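Local coordinates for phosphate-binding protein PstS 2 (Streptococcus pneumoniae, PDB 4H1X) that probably captures phosphate as the solute-binding lipoprotein of the PstSACB ABC transporter, which imports it, at residues Arg104-Gly118 and Val200-Leu214. Sequence-based numbering, arbitrary orientation. Where two conformers were deposited one is given.
Sequences RPFNIVWSSNLSKLG and VKEKTADIGMVSREL
With CG anti to its own carbonyl carbon (chi1 -75°), Asn107 holds its amide alongside the residues that follow strand 207-210, where ND2 donates to Arg212 O at 3.0 Å. The acceptor lies in the amide plane, but ND2 approaches from above the plane of the Arg212 carbonyl and the bond is bent (141° at the hydrogen). Val109, whose CG1 is likewise anti to the carbonyl carbon (chi1 -55°), reaches Leu214 CD2 with CG1 at 3.8 Å and also touches Val210 CG2. Its other methyl, CG2, lies over the backbone of Gly208 and meets Val200 CG2 of helix 193-202. Beneath these side chains, strands 104-110 and 207-210 run antiparallel; Asn107 with Val210 and Val109 with Gly208 are hydrogen-bonded pairs, each joined by two bonds of 2.8 Å. Ile108 and Met209, a selenomethionine here, form the non-hydrogen-bonded pair between them and face helix 164-180. Past the strand, Leu114 CD1 packs on Ile207 CG1 at 3.7 Å, while Asn113 lies across the aliphatic part of Lys203. Water fills in the polar contacts at this end: one molecule accepts from Asn113 ND2 and donates to both Val200 O and Ala205 O. At the far end, another water accepts from Arg104 NH1 at 2.7 Å and donates to Ser211 O; the Arg104 guanidinium also pairs with Asp230. Strand 104-110 lies between strands 207-210 and 223-236, antiparallel to both, in a helix-flanked sheet characteristic of an alpha/beta lobe of the periplasmic-binding-protein fold.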
loop_
_atom_site.group_PDB
_atom_site.type_symbol
_atom_site.label_atom_id
_atom_site.label_comp_id
_atom_site.label_asym_id
_atom_site.label_seq_id
_atom_site.Cartn_x
_atom_site.Cartn_y
_atom_site.Cartn_z
ATOM N N ARG A 104 5.111 0.296 -2.662
ATOM C CA ARG A 104 5.145 -1.074 -2.201
ATOM C C ARG A 104 4.182 -1.893 -3.034
ATOM O O ARG A 104 3.149 -1.372 -3.489
ATOM C CB ARG A 104 4.788 -1.173 -0.704
ATOM C CG ARG A 104 3.444 -0.523 -0.378
ATOM C CD ARG A 104 2.963 -0.825 1.007
ATOM N NE ARG A 104 1.726 -0.101 1.283
ATOM C CZ ARG A 104 0.965 -0.304 2.346
ATOM N NH1 ARG A 104 1.303 -1.217 3.250
ATOM N NH2 ARG A 104 -0.158 0.379 2.503
ATOM N N PRO A 105 4.474 -3.191 -3.196
ATOM C CA PRO A 105 3.537 -4.038 -3.935
ATOM C C PRO A 105 2.422 -4.547 -3.034
ATOM O O PRO A 105 2.627 -4.725 -1.815
ATOM C CB PRO A 105 4.423 -5.200 -4.394
ATOM C CG PRO A 105 5.450 -5.346 -3.278
ATOM C CD PRO A 105 5.667 -3.948 -2.736
ATOM N N PHE A 106 1.250 -4.804 -3.635
ATOM C CA PHE A 106 0.183 -5.545 -2.989
ATOM C C PHE A 106 0.218 -6.917 -3.630
ATOM O O PHE A 106 -0.183 -7.078 -4.795
ATOM C CB PHE A 106 -1.186 -4.891 -3.128
ATOM C CG PHE A 106 -1.483 -3.682 -2.269
ATOM C CD1 PHE A 106 -0.511 -3.152 -1.418
ATOM C CD2 PHE A 106 -2.760 -3.128 -2.246
ATOM C CE1 PHE A 106 -0.810 -2.070 -0.574
ATOM C CE2 PHE A 106 -3.054 -2.043 -1.404
ATOM C CZ PHE A 106 -2.068 -1.506 -0.598
ATOM N N ASN A 107 0.867 -7.853 -2.935
ATOM C CA ASN A 107 1.005 -9.217 -3.406
ATOM C C ASN A 107 -0.087 -10.116 -2.863
ATOM O O ASN A 107 -0.486 -10.000 -1.700
ATOM C CB ASN A 107 2.361 -9.792 -2.954
ATOM C CG ASN A 107 3.521 -9.250 -3.740
ATOM O OD1 ASN A 107 3.468 -9.133 -4.963
ATOM N ND2 ASN A 107 4.584 -8.898 -3.058
ATOM N N ILE A 108 -0.490 -11.053 -3.700
ATOM C CA ILE A 108 -1.306 -12.211 -3.348
ATOM C C ILE A 108 -0.349 -13.409 -3.452
ATOM O O ILE A 108 0.587 -13.398 -4.280
ATOM C CB ILE A 108 -2.585 -12.384 -4.197
ATOM C CG1 ILE A 108 -2.252 -12.522 -5.715
ATOM C CG2 ILE A 108 -3.577 -11.262 -3.893
ATOM C CD1 ILE A 108 -3.347 -12.994 -6.573
ATOM N N VAL A 109 -0.513 -14.383 -2.563
ATOM C CA VAL A 109 0.351 -15.552 -2.525
ATOM C C VAL A 109 -0.530 -16.789 -2.472
ATOM O O VAL A 109 -1.605 -16.740 -1.882
ATOM C CB VAL A 109 1.386 -15.539 -1.364
ATOM C CG1 VAL A 109 2.235 -14.268 -1.381
ATOM C CG2 VAL A 109 0.715 -15.690 -0.004
ATOM N N TRP A 110 -0.064 -17.874 -3.075
ATOM C CA TRP A 110 -0.777 -19.151 -3.052
ATOM C C TRP A 110 0.233 -20.292 -3.164
ATOM O O TRP A 110 1.409 -20.055 -3.495
ATOM C CB TRP A 110 -1.829 -19.223 -4.178
ATOM C CG TRP A 110 -1.260 -19.219 -5.562
ATOM C CD1 TRP A 110 -0.903 -20.303 -6.311
ATOM C CD2 TRP A 110 -1.094 -18.078 -6.400
ATOM N NE1 TRP A 110 -0.527 -19.904 -7.571
ATOM C CE2 TRP A 110 -0.644 -18.542 -7.658
ATOM C CE3 TRP A 110 -1.295 -16.701 -6.215
ATOM C CZ2 TRP A 110 -0.358 -17.668 -8.723
ATOM C CZ3 TRP A 110 -1.006 -15.836 -7.267
ATOM C CH2 TRP A 110 -0.534 -16.320 -8.497
ATOM N N SER A 111 -0.233 -21.525 -2.912
ATOM C CA SER A 111 0.618 -22.700 -3.017
ATOM C C SER A 111 -0.029 -23.686 -3.977
ATOM O O SER A 111 -1.070 -23.375 -4.587
ATOM C CB SER A 111 0.759 -23.334 -1.640
ATOM O OG SER A 111 -0.496 -23.886 -1.261
ATOM N N SER A 112 0.548 -24.888 -4.055
ATOM C CA SER A 112 0.029 -25.985 -4.846
ATOM C C SER A 112 -1.352 -26.412 -4.302
ATOM O O SER A 112 -2.087 -27.109 -4.992
ATOM C CB SER A 112 1.016 -27.150 -4.833
ATOM O OG SER A 112 1.228 -27.651 -3.521
ATOM N N ASN A 113 -1.707 -25.958 -3.079
ATOM C CA ASN A 113 -3.017 -26.247 -2.455
ATOM C C ASN A 113 -4.176 -25.408 -3.057
ATOM O O ASN A 113 -5.352 -25.687 -2.760
ATOM C CB ASN A 113 -2.943 -25.983 -0.940
ATOM C CG ASN A 113 -4.205 -26.388 -0.200
ATOM O OD1 ASN A 113 -4.681 -27.518 -0.330
ATOM N ND2 ASN A 113 -4.834 -25.431 0.459
ATOM N N LEU A 114 -3.857 -24.400 -3.902
ATOM C CA LEU A 114 -4.870 -23.501 -4.466
ATOM C C LEU A 114 -5.948 -24.267 -5.253
ATOM O O LEU A 114 -5.677 -24.866 -6.299
ATOM C CB LEU A 114 -4.239 -22.396 -5.340
ATOM C CG LEU A 114 -5.249 -21.334 -5.783
ATOM C CD1 LEU A 114 -5.720 -20.530 -4.606
ATOM C CD2 LEU A 114 -4.626 -20.404 -6.835
ATOM N N SER A 115 -7.184 -24.206 -4.736
ATOM C CA SER A 115 -8.362 -24.892 -5.291
ATOM C C SER A 115 -8.697 -24.396 -6.687
ATOM O O SER A 115 -8.241 -23.324 -7.071
ATOM C CB SER A 115 -9.563 -24.675 -4.370
ATOM O OG SER A 115 -9.962 -23.311 -4.310
ATOM N N LYS A 116 -9.500 -25.169 -7.448
ATOM C CA LYS A 116 -9.995 -24.741 -8.763
ATOM C C LYS A 116 -10.726 -23.387 -8.607
ATOM O O LYS A 116 -10.560 -22.491 -9.440
ATOM C CB LYS A 116 -10.957 -25.814 -9.301
ATOM C CG LYS A 116 -11.345 -25.652 -10.768
ATOM C CD LYS A 116 -12.200 -26.838 -11.215
ATOM C CE LYS A 116 -12.488 -26.803 -12.692
ATOM N NZ LYS A 116 -11.399 -27.443 -13.477
ATOM N N LEU A 117 -11.532 -23.244 -7.534
ATOM C CA LEU A 117 -12.260 -22.003 -7.279
ATOM C C LEU A 117 -11.254 -20.836 -7.042
ATOM O O LEU A 117 -11.431 -19.761 -7.633
ATOM C CB LEU A 117 -13.230 -22.176 -6.093
ATOM C CG LEU A 117 -13.953 -20.898 -5.602
ATOM C CD1 LEU A 117 -14.831 -20.305 -6.704
ATOM C CD2 LEU A 117 -14.768 -21.197 -4.359
ATOM N N GLY A 118 -10.237 -21.055 -6.194
ATOM C CA GLY A 118 -9.184 -20.067 -5.924
ATOM C C GLY A 118 -8.505 -19.648 -7.213
ATOM O O GLY A 118 -8.275 -18.455 -7.443
ATOM N N VAL A 200 -1.542 -19.671 4.334
ATOM C CA VAL A 200 -1.491 -20.352 3.034
ATOM C C VAL A 200 -0.693 -21.665 3.183
ATOM O O VAL A 200 -1.155 -22.710 2.743
ATOM C CB VAL A 200 -0.912 -19.447 1.913
ATOM C CG1 VAL A 200 -0.592 -20.253 0.653
ATOM C CG2 VAL A 200 -1.868 -18.310 1.575
ATOM N N LYS A 201 0.463 -21.609 3.829
ATOM C CA LYS A 201 1.308 -22.799 4.010
ATOM C C LYS A 201 0.612 -23.867 4.869
ATOM O O LYS A 201 0.683 -25.048 4.532
ATOM C CB LYS A 201 2.659 -22.419 4.621
ATOM C CG LYS A 201 3.462 -21.493 3.720
ATOM C CD LYS A 201 4.881 -21.324 4.230
ATOM C CE LYS A 201 5.671 -20.522 3.226
ATOM N NZ LYS A 201 7.118 -20.527 3.549
ATOM N N GLU A 202 -0.123 -23.445 5.917
ATOM C CA GLU A 202 -0.869 -24.322 6.832
ATOM C C GLU A 202 -2.211 -24.797 6.240
ATOM O O GLU A 202 -2.874 -25.648 6.836
ATOM C CB GLU A 202 -1.093 -23.625 8.178
ATOM C CG GLU A 202 0.202 -23.525 8.968
ATOM C CD GLU A 202 0.126 -22.966 10.375
ATOM O OE1 GLU A 202 -0.989 -22.631 10.840
ATOM O OE2 GLU A 202 1.199 -22.852 11.013
ATOM N N LYS A 203 -2.559 -24.310 5.037
ATOM C CA LYS A 203 -3.749 -24.646 4.253
ATOM C C LYS A 203 -5.040 -24.164 4.940
ATOM O O LYS A 203 -6.099 -24.734 4.679
ATOM C CB LYS A 203 -3.807 -26.168 3.934
ATOM C CG LYS A 203 -2.591 -26.704 3.195
ATOM C CD LYS A 203 -2.796 -28.169 2.817
ATOM C CE LYS A 203 -1.529 -28.869 2.424
ATOM N NZ LYS A 203 -1.802 -30.259 1.968
ATOM N N THR A 204 -4.966 -23.110 5.794
ATOM C CA THR A 204 -6.153 -22.526 6.458
ATOM C C THR A 204 -6.697 -21.335 5.630
ATOM O O THR A 204 -7.794 -20.835 5.893
ATOM C CB THR A 204 -5.868 -22.129 7.915
ATOM O OG1 THR A 204 -4.931 -21.054 7.945
ATOM C CG2 THR A 204 -5.385 -23.310 8.770
ATOM N N ALA A 205 -5.899 -20.861 4.658
ATOM C CA ALA A 205 -6.285 -19.827 3.706
ATOM C C ALA A 205 -6.005 -20.346 2.327
ATOM O O ALA A 205 -4.979 -21.004 2.108
ATOM C CB ALA A 205 -5.493 -18.550 3.938
ATOM N N ASP A 206 -6.862 -19.989 1.384
ATOM C CA ASP A 206 -6.655 -20.343 -0.004
ATOM C C ASP A 206 -5.635 -19.372 -0.617
ATOM O O ASP A 206 -4.802 -19.766 -1.425
ATOM C CB ASP A 206 -7.992 -20.318 -0.745
ATOM C CG ASP A 206 -9.013 -21.284 -0.136
ATOM O OD1 ASP A 206 -8.736 -22.490 -0.102
ATOM O OD2 ASP A 206 -10.041 -20.811 0.397
ATOM N N ILE A 207 -5.770 -18.085 -0.279
ATOM C CA ILE A 207 -4.916 -17.030 -0.833
ATOM C C ILE A 207 -4.458 -16.128 0.311
ATOM O O ILE A 207 -5.262 -15.803 1.204
ATOM C CB ILE A 207 -5.715 -16.223 -1.898
ATOM C CG1 ILE A 207 -6.173 -17.147 -3.075
ATOM C CG2 ILE A 207 -4.900 -15.047 -2.466
ATOM C CD1 ILE A 207 -7.323 -16.547 -3.957
ATOM N N GLY A 208 -3.200 -15.721 0.248
ATOM C CA GLY A 208 -2.624 -14.803 1.227
ATOM C C GLY A 208 -2.413 -13.436 0.619
ATOM O O GLY A 208 -2.206 -13.322 -0.597
HETATM N N MSE A 209 -2.453 -12.397 1.462
HETATM C CA MSE A 209 -2.246 -10.999 1.078
HETATM C C MSE A 209 -1.025 -10.485 1.813
HETATM O O MSE A 209 -0.971 -10.555 3.042
HETATM C CB MSE A 209 -3.453 -10.103 1.405
HETATM C CG MSE A 209 -4.784 -10.622 0.904
HETATM SE SE MSE A 209 -6.222 -9.395 1.472
HETATM C CE MSE A 209 -6.281 -9.728 3.389
ATOM N N VAL A 210 -0.050 -9.987 1.062
ATOM C CA VAL A 210 1.261 -9.547 1.569
ATOM C C VAL A 210 1.554 -8.183 0.951
ATOM O O VAL A 210 1.650 -8.088 -0.265
ATOM C CB VAL A 210 2.339 -10.624 1.222
ATOM C CG1 VAL A 210 3.736 -10.171 1.671
ATOM C CG2 VAL A 210 1.989 -11.989 1.844
ATOM N N SER A 211 1.694 -7.124 1.772
ATOM C CA SER A 211 1.899 -5.764 1.226
ATOM C C SER A 211 3.392 -5.367 1.202
ATOM O O SER A 211 3.743 -4.213 1.463
ATOM C CB SER A 211 1.091 -4.755 2.043
ATOM O OG SER A 211 1.320 -5.007 3.422
ATOM N N ARG A 212 4.261 -6.321 0.855
ATOM C CA ARG A 212 5.713 -6.117 0.790
ATOM C C ARG A 212 6.328 -7.268 0.033
ATOM O O ARG A 212 5.622 -8.226 -0.291
ATOM C CB ARG A 212 6.302 -6.070 2.224
ATOM C CG ARG A 212 5.966 -7.300 3.076
ATOM C CD ARG A 212 6.756 -7.401 4.379
ATOM N NE ARG A 212 6.247 -8.451 5.278
ATOM C CZ ARG A 212 6.495 -9.755 5.133
ATOM N NH1 ARG A 212 7.232 -10.189 4.120
ATOM N NH2 ARG A 212 6.001 -10.637 6.004
ATOM N N GLU A 213 7.631 -7.198 -0.226
ATOM C CA GLU A 213 8.325 -8.307 -0.867
ATOM C C GLU A 213 8.369 -9.462 0.134
ATOM O O GLU A 213 8.387 -9.218 1.348
ATOM C CB GLU A 213 9.741 -7.866 -1.299
ATOM C CG GLU A 213 10.441 -8.810 -2.266
ATOM C CD GLU A 213 11.869 -8.447 -2.640
ATOM O OE1 GLU A 213 12.318 -7.330 -2.295
ATOM O OE2 GLU A 213 12.558 -9.305 -3.241
ATOM N N LEU A 214 8.356 -10.700 -0.350
ATOM C CA LEU A 214 8.460 -11.866 0.545
ATOM C C LEU A 214 9.938 -12.144 0.759
ATOM O O LEU A 214 10.729 -11.925 -0.149
ATOM C CB LEU A 214 7.796 -13.091 -0.100
ATOM C CG LEU A 214 6.278 -13.257 0.077
ATOM C CD1 LEU A 214 5.524 -12.280 -0.786
ATOM C CD2 LEU A 214 5.870 -14.658 -0.316
HETATM O O HOH W 1 3.467 -2.652 3.991
HETATM O O HOH W 2 -2.914 -21.707 -1.931
HETATM O O HOH W 3 -0.056 -24.804 1.230
HETATM O O HOH W 4 -3.268 -22.829 0.932
HETATM O O HOH W 5 -7.240 -25.828 2.267
HETATM O O HOH W 6 -7.158 -23.422 -1.938
#